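PDB 3O2U: NEDD8-conjugating enzyme UBC12 from Saccharomyces cerevisiae, which accepts the ubiquitin-like protein Rub1 (NEDD8) from its E1 complex and attaches it covalently to other proteins, chiefly the cullin Cdc53. Local coordinates for residues L49-S54 and P64-I69; F84-N89 and P97-L102. All coordinates share one frame; numbering follows the deposited sequence. Where two conformers were deposited one is given.

Interaction 1: L49-S54 and P64-I69; sequences LNVITS and PKLEVI
A classic beta bulge interrupts the antiparallel pairing of 49-54 with 64-69, on the first two strands (47-51 and 65-70) of the four-stranded sheet of the E2 (UBC) fold. Two residues, Ile52 and Thr53, stand opposite the one Lys65, whose carbonyl O takes two N-H groups, from Ile52 N at 2.8 Å and Thr53 N at 3.0 Å; the Ile52 bond is the more bent, 144° at the hydrogen. Before the bulge, Asn50 and Glu67 exchange two nearly straight backbone bonds. Leu49, Val51, Leu66 and Val68 share one face: Leu66 CD2 rests against Val51 CG1, Leu49 and Val68 meet Ile135, and Leu66 meets Leu38 and Leu131. On the other face Glu67 runs fully extended, CG anti to the backbone N. Its CB lies 4.0 Å from Asn50 O and 4.1 Å from CG1 of Ile52, whose side chain passes obliquely across that of Glu67. Next, Glu67 CD comes 4.1 Å from Asn50 OD1, carboxylate and amide planes turned 49° apart. As modelled, two acceptors then face each other, Glu67 OE1 3.1 Å from Asn50 OD1. At the tip, Glu67 OE2 accepts a hydrogen bond from Asn83 ND2 on the neighbouring strand.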
loop_
_atom_site.group_PDB
_atom_site.type_symbol
_atom_site.label_atom_id
_atom_site.label_comp_id
_atom_site.label_asym_id
_atom_site.label_seq_id
_atom_site.Cartn_x
_atom_site.Cartn_y
_atom_site.Cartn_z
ATOM N N LEU A 49 8.159 -8.473 0.697
ATOM C CA LEU A 49 7.086 -8.270 -0.265
ATOM C C LEU A 49 6.670 -9.615 -0.841
ATOM O O LEU A 49 7.519 -10.431 -1.181
ATOM C CB LEU A 49 7.547 -7.329 -1.377
ATOM C CG LEU A 49 6.494 -6.935 -2.412
ATOM C CD1 LEU A 49 6.879 -5.678 -3.137
ATOM C CD2 LEU A 49 6.282 -8.066 -3.418
ATOM N N ASN A 50 5.361 -9.835 -0.932
ATOM C CA ASN A 50 4.798 -11.043 -1.522
ATOM C C ASN A 50 3.916 -10.644 -2.682
ATOM O O ASN A 50 3.040 -9.783 -2.533
ATOM C CB ASN A 50 3.953 -11.803 -0.499
ATOM C CG ASN A 50 4.782 -12.323 0.662
ATOM O OD1 ASN A 50 4.439 -12.129 1.832
ATOM N ND2 ASN A 50 5.893 -12.969 0.343
ATOM N N VAL A 51 4.143 -11.252 -3.837
ATOM C CA VAL A 51 3.254 -11.025 -4.959
ATOM C C VAL A 51 2.056 -11.917 -4.722
ATOM O O VAL A 51 2.206 -13.129 -4.665
ATOM C CB VAL A 51 3.892 -11.427 -6.298
ATOM C CG1 VAL A 51 2.902 -11.186 -7.427
ATOM C CG2 VAL A 51 5.191 -10.657 -6.539
ATOM N N ILE A 52 0.873 -11.330 -4.586
ATOM C CA ILE A 52 -0.333 -12.122 -4.347
ATOM C C ILE A 52 -0.965 -12.475 -5.693
ATOM O O ILE A 52 -1.192 -13.657 -6.002
ATOM C CB ILE A 52 -1.369 -11.370 -3.473
ATOM C CG1 ILE A 52 -0.783 -11.003 -2.109
ATOM C CG2 ILE A 52 -2.626 -12.221 -3.265
ATOM C CD1 ILE A 52 -0.241 -12.193 -1.332
ATOM N N THR A 53 -1.267 -11.442 -6.478
ATOM C CA THR A 53 -1.684 -11.612 -7.868
ATOM C C THR A 53 -0.677 -10.889 -8.761
ATOM O O THR A 53 -0.425 -9.695 -8.577
ATOM C CB THR A 53 -3.074 -11.040 -8.120
ATOM O OG1 THR A 53 -4.045 -11.824 -7.416
ATOM C CG2 THR A 53 -3.383 -11.061 -9.622
ATOM N N SER A 54 -0.097 -11.613 -9.712
ATOM C CA SER A 54 1.012 -11.095 -10.523
ATOM C C SER A 54 0.561 -10.232 -11.708
ATOM O O SER A 54 -0.473 -10.505 -12.316
ATOM C CB SER A 54 1.842 -12.263 -11.066
ATOM O OG SER A 54 2.737 -11.842 -12.090
ATOM N N PRO A 64 -3.461 -6.875 -10.420
ATOM C CA PRO A 64 -2.259 -7.275 -9.687
ATOM C C PRO A 64 -2.391 -6.829 -8.238
ATOM O O PRO A 64 -2.992 -5.784 -7.952
ATOM C CB PRO A 64 -1.141 -6.498 -10.396
ATOM C CG PRO A 64 -1.691 -6.233 -11.793
ATOM C CD PRO A 64 -3.153 -5.990 -11.560
ATOM N N LYS A 65 -1.830 -7.607 -7.328
ATOM C CA LYS A 65 -1.939 -7.289 -5.910
ATOM C C LYS A 65 -0.689 -7.762 -5.179
ATOM O O LYS A 65 -0.192 -8.874 -5.424
ATOM C CB LYS A 65 -3.200 -7.924 -5.319
ATOM C CG LYS A 65 -3.432 -7.602 -3.851
ATOM C CD LYS A 65 -4.545 -8.480 -3.287
ATOM C CE LYS A 65 -5.868 -8.176 -3.978
ATOM N NZ LYS A 65 -6.625 -7.208 -3.149
ATOM N N LEU A 66 -0.151 -6.894 -4.327
ATOM C CA LEU A 66 1.067 -7.205 -3.575
ATOM C C LEU A 66 0.759 -7.070 -2.096
ATOM O O LEU A 66 -0.087 -6.262 -1.709
ATOM C CB LEU A 66 2.193 -6.217 -3.921
ATOM C CG LEU A 66 2.422 -5.893 -5.399
ATOM C CD1 LEU A 66 3.466 -4.781 -5.552
ATOM C CD2 LEU A 66 2.835 -7.134 -6.183
ATOM N N GLU A 67 1.453 -7.853 -1.280
ATOM C CA GLU A 67 1.427 -7.657 0.163
ATOM C C GLU A 67 2.781 -7.107 0.582
ATOM O O GLU A 67 3.816 -7.687 0.262
ATOM C CB GLU A 67 1.184 -8.969 0.904
ATOM C CG GLU A 67 1.141 -8.786 2.428
ATOM C CD GLU A 67 1.129 -10.095 3.180
ATOM O OE1 GLU A 67 1.645 -11.102 2.642
ATOM O OE2 GLU A 67 0.614 -10.111 4.319
ATOM N N VAL A 68 2.778 -5.991 1.298
ATOM C CA VAL A 68 4.031 -5.391 1.750
ATOM C C VAL A 68 4.067 -5.469 3.264
ATOM O O VAL A 68 3.151 -5.001 3.914
ATOM C CB VAL A 68 4.146 -3.909 1.328
ATOM C CG1 VAL A 68 5.355 -3.259 2.003
ATOM C CG2 VAL A 68 4.273 -3.800 -0.176
ATOM N N ILE A 69 5.130 -6.053 3.812
ATOM C CA ILE A 69 5.253 -6.235 5.261
ATOM C C ILE A 69 6.395 -5.387 5.834
ATOM O O ILE A 69 7.568 -5.637 5.561
ATOM C CB ILE A 69 5.499 -7.704 5.619
ATOM C CG1 ILE A 69 4.352 -8.576 5.088
ATOM C CG2 ILE A 69 5.641 -7.853 7.140
ATOM C CD1 ILE A 69 4.577 -10.071 5.246
#

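Interaction 2: F84-N89 and P97-L102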
loop_
_atom_site.group_PDB
_atom_site.type_symbol
_atom_site.label_atom_id
_atom_site.label_comp_id
_atom_site.label_asym_id
_atom_site.label_seq_id
_atom_site.Cartn_x
_atom_site.Cartn_y
_atom_site.Cartn_z
ATOM N N PHE A 84 0.508 -4.550 4.519
ATOM C CA PHE A 84 -0.358 -3.731 3.671
ATOM C C PHE A 84 -0.635 -4.509 2.391
ATOM O O PHE A 84 0.225 -5.237 1.896
ATOM C CB PHE A 84 0.333 -2.423 3.247
ATOM C CG PHE A 84 0.700 -1.521 4.389
ATOM C CD1 PHE A 84 -0.137 -0.474 4.771
ATOM C CD2 PHE A 84 1.886 -1.715 5.087
ATOM C CE1 PHE A 84 0.219 0.379 5.836
ATOM C CE2 PHE A 84 2.245 -0.866 6.146
ATOM C CZ PHE A 84 1.415 0.173 6.519
ATOM N N ASN A 85 -1.828 -4.333 1.846
ATOM C CA ASN A 85 -2.115 -4.827 0.509
ATOM C C ASN A 85 -2.038 -3.640 -0.433
ATOM O O ASN A 85 -2.531 -2.556 -0.109
ATOM C CB ASN A 85 -3.509 -5.449 0.440
ATOM C CG ASN A 85 -3.487 -6.969 0.523
ATOM O OD1 ASN A 85 -2.428 -7.595 0.503
ATOM N ND2 ASN A 85 -4.663 -7.566 0.621
ATOM N N LEU A 86 -1.397 -3.831 -1.577
ATOM C CA LEU A 86 -1.370 -2.809 -2.623
ATOM C C LEU A 86 -2.095 -3.354 -3.855
ATOM O O LEU A 86 -1.661 -4.365 -4.426
ATOM C CB LEU A 86 0.075 -2.450 -2.991
ATOM C CG LEU A 86 0.872 -1.521 -2.056
ATOM C CD1 LEU A 86 1.007 -2.105 -0.662
ATOM C CD2 LEU A 86 2.232 -1.283 -2.646
ATOM N N ASP A 87 -3.184 -2.697 -4.257
ATOM C CA ASP A 87 -4.036 -3.152 -5.362
ATOM C C ASP A 87 -3.921 -2.201 -6.561
ATOM O O ASP A 87 -4.271 -1.019 -6.448
ATOM C CB ASP A 87 -5.504 -3.197 -4.917
ATOM C CG ASP A 87 -5.725 -4.039 -3.668
ATOM O OD1 ASP A 87 -4.942 -4.964 -3.411
ATOM O OD2 ASP A 87 -6.704 -3.779 -2.934
ATOM N N PHE A 88 -3.461 -2.714 -7.693
ATOM C CA PHE A 88 -3.199 -1.900 -8.877
ATOM C C PHE A 88 -4.339 -2.031 -9.873
ATOM O O PHE A 88 -4.830 -3.126 -10.102
ATOM C CB PHE A 88 -1.906 -2.365 -9.543
ATOM C CG PHE A 88 -0.698 -2.182 -8.688
ATOM C CD1 PHE A 88 0.177 -1.137 -8.923
ATOM C CD2 PHE A 88 -0.454 -3.028 -7.622
ATOM C CE1 PHE A 88 1.276 -0.950 -8.116
ATOM C CE2 PHE A 88 0.645 -2.853 -6.811
ATOM C CZ PHE A 88 1.516 -1.813 -7.061
ATOM N N ASN A 89 -4.764 -0.918 -10.459
ATOM C CA ASN A 89 -5.739 -0.972 -11.552
ATOM C C ASN A 89 -5.024 -0.796 -12.894
ATOM O O ASN A 89 -3.796 -0.654 -12.931
ATOM C CB ASN A 89 -6.843 0.069 -11.343
ATOM C CG ASN A 89 -6.312 1.482 -11.298
ATOM O OD1 ASN A 89 -5.282 1.791 -11.898
ATOM N ND2 ASN A 89 -7.025 2.361 -10.594
ATOM N N PRO A 97 -1.273 2.477 -6.744
ATOM C CA PRO A 97 -2.176 1.428 -6.258
ATOM C C PRO A 97 -2.985 1.946 -5.093
ATOM O O PRO A 97 -2.576 2.903 -4.431
ATOM C CB PRO A 97 -1.213 0.346 -5.754
ATOM C CG PRO A 97 0.028 1.139 -5.329
ATOM C CD PRO A 97 0.139 2.177 -6.435
ATOM N N LYS A 98 -4.130 1.318 -4.846
ATOM C CA LYS A 98 -4.840 1.518 -3.588
ATOM C C LYS A 98 -4.062 0.805 -2.476
ATOM O O LYS A 98 -3.662 -0.324 -2.644
ATOM C CB LYS A 98 -6.248 0.934 -3.691
ATOM C CG LYS A 98 -6.962 0.807 -2.355
ATOM C CD LYS A 98 -8.458 0.820 -2.563
ATOM C CE LYS A 98 -9.205 0.757 -1.241
ATOM N NZ LYS A 98 -9.033 -0.585 -0.632
ATOM N N VAL A 99 -3.820 1.478 -1.356
ATOM C CA VAL A 99 -3.066 0.878 -0.267
ATOM C C VAL A 99 -4.021 0.671 0.909
ATOM O O VAL A 99 -4.755 1.586 1.284
ATOM C CB VAL A 99 -1.877 1.782 0.130
ATOM C CG1 VAL A 99 -1.133 1.234 1.350
ATOM C CG2 VAL A 99 -0.943 1.963 -1.069
ATOM N N VAL A 100 -4.032 -0.539 1.456
ATOM C CA VAL A 100 -4.873 -0.865 2.607
ATOM C C VAL A 100 -4.024 -1.501 3.696
ATOM O O VAL A 100 -3.358 -2.507 3.450
ATOM C CB VAL A 100 -5.979 -1.880 2.218
ATOM C CG1 VAL A 100 -6.839 -2.215 3.417
ATOM C CG2 VAL A 100 -6.839 -1.326 1.096
ATOM N N CYS A 101 -4.041 -0.929 4.893
ATOM C CA CYS A 101 -3.332 -1.539 6.028
ATOM C C CYS A 101 -4.182 -2.673 6.600
ATOM O O CYS A 101 -5.375 -2.500 6.839
ATOM C CB CYS A 101 -3.018 -0.499 7.117
ATOM S SG CYS A 101 -2.122 -1.204 8.553
ATOM N N LEU A 102 -3.563 -3.833 6.807
ATOM C CA LEU A 102 -4.282 -5.053 7.114
ATOM C C LEU A 102 -4.297 -5.353 8.603
ATOM O O LEU A 102 -4.772 -6.403 9.014
ATOM C CB LEU A 102 -3.655 -6.239 6.372
ATOM C CG LEU A 102 -3.523 -6.063 4.864
ATOM C CD1 LEU A 102 -2.980 -7.341 4.251
ATOM C CD2 LEU A 102 -4.878 -5.694 4.259
#
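Pro97 is laid over the ring of Phe88 at the end of the beta hairpin where strand 82-87 gives out and strand 98-101 is about to begin. The proline comes down flat on the phenylalanine: Pro97 CB stands 3.5 Å from the centroid of the Phe88 ring and only 6° off its normal, a well-centred CH-pi contact, while Pro97 CG leans toward the CE1 and CZ side. With CG anti to its own carbonyl carbon (chi1 -64°), Phe88 holds its ring under the proline, and Tyr92 from the connecting loop meets it edge-to-face. An alanine here would lose the ring face that Pro97 CB rests on and would probably loosen the packing with Tyr92 and Leu66.

Further along the same face, Leu86 and Val99 run alongside each other, Leu86 CG 4.1 Å from Val99 CG2. Phe84 ends the row: its CE1 is 3.6 Å from Cys101 CB, and Cys101 SG, set anti to its backbone N, reaches the ring obliquely, 4.5 Å from the centroid.

On the opposite face Leu102 crosses Asn85 at about a right angle, laying CD1 3.8 Å from the amide carbon CG of Asn85. Asp87 and Lys98 are also on this side, but Asp87 OD1 is salt-bridged to Lys65 of the next strand. Four backbone hydrogen bonds, two each in the pairs Asn85-Val100 and Asp87-Lys98, fix the register. The side toward helix 131-143 is thus wholly apolar, whereas the other is mixed, with Asn85, Asp87 and Lys98 beside Val100 and Leu102, and there the charge of Asp87 is probably balanced mainly by Lys65.

Interactions 1 and 2 are the first and last of the three strand pairings of one antiparallel sheet, their centres 9 Å apart, joined by the middle one, 65-70 with 82-87. Val68 N lies 2.7 Å from Phe84 O, and Leu86 N 2.8 Å from Leu66 O, both probable hydrogen bonds, so the two ladders run as one. On the helix-facing side Leu66 CD1 packs 3.6 Å from Phe88 CE2, carrying one hydrophobic layer into the other; across the other face the Lys65-Asp87 salt bridge ties the middle strands. Interaction 2 is the one closer to the predicted thioester cysteine, yet the side chain of Val99 is still about 10 Å from that of Cys117.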